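Local coordinates for putative cytoplasmic protein (Salmonella typhimurium LT2, PDB 2Q02) that binds a zinc ion in a xylose isomerase-like TIM barrel and may act as an isomerase, although its substrate and precise role are unknown, at residues 13-18 and 244-249. Residues are numbered along the deposited sequence; the frame is centred on the assembly and turned at random.
With ZN (zinc ion), chain E.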
ATOM      1  N   ARG A  13      -5.509   6.303   3.708  1.00 45.52           N
ATOM      2  CA  ARG A  13      -5.803   7.186   4.835  1.00 45.99           C
ATOM      3  C   ARG A  13      -4.584   7.898   5.442  1.00 46.32           C
ATOM      4  O   ARG A  13      -4.764   8.838   6.216  1.00 45.90           O
ATOM      5  CB  ARG A  13      -6.564   6.448   5.940  1.00 45.93           C
ATOM      6  CG  ARG A  13      -7.193   7.394   6.947  1.00 45.25           C
ATOM      7  CD  ARG A  13      -7.851   6.688   8.126  1.00 47.71           C
ATOM      8  NE  ARG A  13      -8.417   7.662   9.080  1.00 47.14           N
ATOM      9  CZ  ARG A  13      -8.563   7.459  10.387  1.00 45.19           C
ATOM     10  NH1 ARG A  13      -8.204   6.307  10.935  1.00 46.97           N
ATOM     11  NH2 ARG A  13      -9.078   8.411  11.152  1.00 43.82           N
ATOM     12  N   LYS A  14      -3.358   7.471   5.106  1.00 46.55           N
ATOM     13  CA  LYS A  14      -2.157   8.163   5.613  1.00 46.21           C
ATOM     14  C   LYS A  14      -2.076   9.626   5.175  1.00 45.78           C
ATOM     15  O   LYS A  14      -1.391  10.413   5.819  1.00 45.62           O
ATOM     16  CB  LYS A  14      -0.864   7.441   5.207  1.00 47.33           C
ATOM     17  CG  LYS A  14       0.333   7.705   6.164  1.00 47.18           C
ATOM     18  CD  LYS A  14       0.330   6.755   7.357  1.00 48.07           C
ATOM     19  CE  LYS A  14       1.328   7.175   8.432  1.00 53.42           C
ATOM     20  NZ  LYS A  14       0.872   6.944   9.864  1.00 53.86           N
ATOM     21  N   ILE A  15      -2.763   9.975   4.079  1.00 45.94           N
ATOM     22  CA  ILE A  15      -2.799  11.356   3.561  1.00 45.79           C
ATOM     23  C   ILE A  15      -3.568  12.330   4.475  1.00 45.83           C
ATOM     24  O   ILE A  15      -3.392  13.540   4.388  1.00 46.38           O
ATOM     25  CB  ILE A  15      -3.386  11.386   2.106  1.00 45.07           C
ATOM     26  CG1 ILE A  15      -3.001  12.660   1.367  1.00 42.58           C
ATOM     27  CG2 ILE A  15      -4.904  11.196   2.093  1.00 47.68           C
ATOM     28  CD1 ILE A  15      -3.254  12.576  -0.130  1.00 43.89           C
ATOM     29  N   ALA A  16      -4.396  11.794   5.367  1.00 46.00           N
ATOM     30  CA  ALA A  16      -5.287  12.613   6.181  1.00 45.47           C
ATOM     31  C   ALA A  16      -5.226  12.259   7.664  1.00 45.33           C
ATOM     32  O   ALA A  16      -6.243  11.836   8.241  1.00 45.66           O
ATOM     33  CB  ALA A  16      -6.718  12.473   5.674  1.00 47.15           C
ATOM     34  N   PRO A  17      -4.057  12.473   8.298  1.00 45.40           N
ATOM     35  CA  PRO A  17      -3.879  12.114   9.715  1.00 45.91           C
ATOM     36  C   PRO A  17      -4.827  12.865  10.668  1.00 46.14           C
ATOM     37  O   PRO A  17      -5.168  12.341  11.732  1.00 46.86           O
ATOM     38  CB  PRO A  17      -2.422  12.505  10.003  1.00 45.90           C
ATOM     39  CG  PRO A  17      -2.107  13.562   8.992  1.00 44.39           C
ATOM     40  CD  PRO A  17      -2.842  13.092   7.744  1.00 45.46           C
ATOM     41  N   GLY A  18      -5.251  14.068  10.286  1.00 46.18           N
ATOM     42  CA  GLY A  18      -6.079  14.895  11.148  1.00 45.77           C
ATOM     43  C   GLY A  18      -7.576  14.672  11.028  1.00 45.80           C
ATOM     44  O   GLY A  18      -8.337  15.212  11.812  1.00 45.63           O
ATOM     45  N   PHE A 244      -2.820   6.306  -3.566  1.00 46.24           N
ATOM     46  CA  PHE A 244      -1.900   7.354  -3.152  1.00 46.13           C
ATOM     47  C   PHE A 244      -1.581   7.184  -1.666  1.00 47.43           C
ATOM     48  O   PHE A 244      -2.501   7.140  -0.845  1.00 46.30           O
ATOM     49  CB  PHE A 244      -2.499   8.742  -3.441  1.00 46.05           C
ATOM     50  CG  PHE A 244      -2.542   9.080  -4.910  1.00 44.80           C
ATOM     51  CD1 PHE A 244      -1.376   9.394  -5.597  1.00 42.88           C
ATOM     52  CD2 PHE A 244      -3.746   9.064  -5.613  1.00 47.91           C
ATOM     53  CE1 PHE A 244      -1.407   9.691  -6.963  1.00 46.57           C
ATOM     54  CE2 PHE A 244      -3.792   9.387  -6.985  1.00 46.52           C
ATOM     55  CZ  PHE A 244      -2.621   9.689  -7.658  1.00 45.83           C
ATOM     56  N   GLU A 245      -0.283   7.057  -1.344  1.00 47.95           N
ATOM     57  CA  GLU A 245       0.181   6.752   0.024  1.00 47.87           C
ATOM     58  C   GLU A 245       1.390   7.633   0.435  1.00 46.16           C
ATOM     59  O   GLU A 245       2.516   7.165   0.529  1.00 46.91           O
ATOM     60  CB  GLU A 245       0.499   5.245   0.187  1.00 46.58           C
ATOM     61  CG  GLU A 245       0.842   4.822   1.638  1.00 48.53           C
ATOM     62  CD  GLU A 245       1.518   3.453   1.747  1.00 49.69           C
ATOM     63  OE1 GLU A 245       2.388   3.128   0.913  1.00 55.74           O
ATOM     64  OE2 GLU A 245       1.208   2.693   2.687  1.00 52.88           O
ATOM     65  N   PRO A 246       1.153   8.920   0.669  1.00 45.57           N
ATOM     66  CA  PRO A 246       2.176   9.740   1.294  1.00 46.70           C
ATOM     67  C   PRO A 246       2.334   9.464   2.809  1.00 47.53           C
ATOM     68  O   PRO A 246       1.402   8.963   3.448  1.00 46.75           O
ATOM     69  CB  PRO A 246       1.660  11.152   1.044  1.00 45.59           C
ATOM     70  CG  PRO A 246       0.213  11.005   1.047  1.00 45.08           C
ATOM     71  CD  PRO A 246      -0.056   9.703   0.367  1.00 46.15           C
ATOM     72  N   PHE A 247       3.512   9.790   3.360  1.00 48.94           N
ATOM     73  CA  PHE A 247       3.842   9.567   4.797  1.00 48.47           C
ATOM     74  C   PHE A 247       4.353  10.800   5.573  1.00 47.65           C
ATOM     75  O   PHE A 247       4.374  10.792   6.812  1.00 46.65           O
ATOM     76  CB  PHE A 247       4.940   8.511   4.911  1.00 48.80           C
ATOM     77  CG  PHE A 247       4.446   7.125   4.949  1.00 49.20           C
ATOM     78  CD1 PHE A 247       4.092   6.540   6.156  1.00 53.16           C
ATOM     79  CD2 PHE A 247       4.369   6.374   3.779  1.00 52.48           C
ATOM     80  CE1 PHE A 247       3.630   5.232   6.205  1.00 51.29           C
ATOM     81  CE2 PHE A 247       3.927   5.061   3.809  1.00 51.25           C
ATOM     82  CZ  PHE A 247       3.555   4.485   5.031  1.00 54.68           C
ATOM     83  N   SER A 248       4.805  11.824   4.861  1.00 47.38           N
ATOM     84  CA  SER A 248       5.462  12.971   5.501  1.00 47.99           C
ATOM     85  C   SER A 248       4.657  13.620   6.628  1.00 47.69           C
ATOM     86  O   SER A 248       3.432  13.654   6.592  1.00 50.50           O
ATOM     87  CB  SER A 248       5.766  14.041   4.448  1.00 47.35           C
ATOM     88  OG  SER A 248       6.176  15.237   5.069  1.00 43.43           O
ATOM     89  N   SER A 249       5.355  14.165   7.611  1.00 47.67           N
ATOM     90  CA  SER A 249       4.727  14.954   8.673  0.50 47.09           C
ATOM     91  C   SER A 249       4.205  16.286   8.141  1.00 48.23           C
ATOM     92  O   SER A 249       3.402  16.945   8.793  1.00 49.65           O
ATOM     93  CB  SER A 249       5.715  15.208   9.816  0.50 46.19           C
ATOM     94  OG  SER A 249       6.785  16.039   9.396  0.50 38.82           O
TER
HETATM   95 ZN    ZN E 300       3.191   1.210   0.421  1.00 45.13          ZN
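Ile15 and Lys14, neighbours on a short 3-10 turn, meet Pro246 and Phe247 in two quite different ways. The tight part is centred on Pro246. On its buried, apolar side Ile15 CG1 rests against Pro246 CG at 3.6 Å, with CB and CD1 of the same isoleucine also near that ring carbon. With CG1 anti to the backbone N (chi1 -160°), the longer branch of Ile15 runs past the proline ring, while Ile263 of helix 256-271 packs on the isoleucine. The base of Lys14 is just as close, its CB and CG both lying 3.2 Å from Pro246 O. Only the outer chain of Lys14 is looser and partly open to solvent. Crossing Phe247 at about a right angle, the lysine places CG over one face of the ring in a CH-pi contact, 4.3 Å from the centroid and 25° off its normal. The bend at chi2 (85°) then carries the chain outward past CD1 and CE1, with Lys14 CE 3.6 Å from Phe247 CD1. The contact lies at the seam of a TIM barrel, where strand 242-244 is next to strand 9-12 and the loops after them meet. Between Phe244 and Pro246, Glu245 leaves the backbone pointing away from residues 13-18, and its OE1 binds zinc at 2.1 Å; Glu139, Asp170 and His197 are the other protein ligands. OE2 of Glu245 forms a salt bridge with Arg39, against which the side chains of Lys14 and Phe247 also rest. At the lysine tip, NZ has a long, weak ion pair with Asp41.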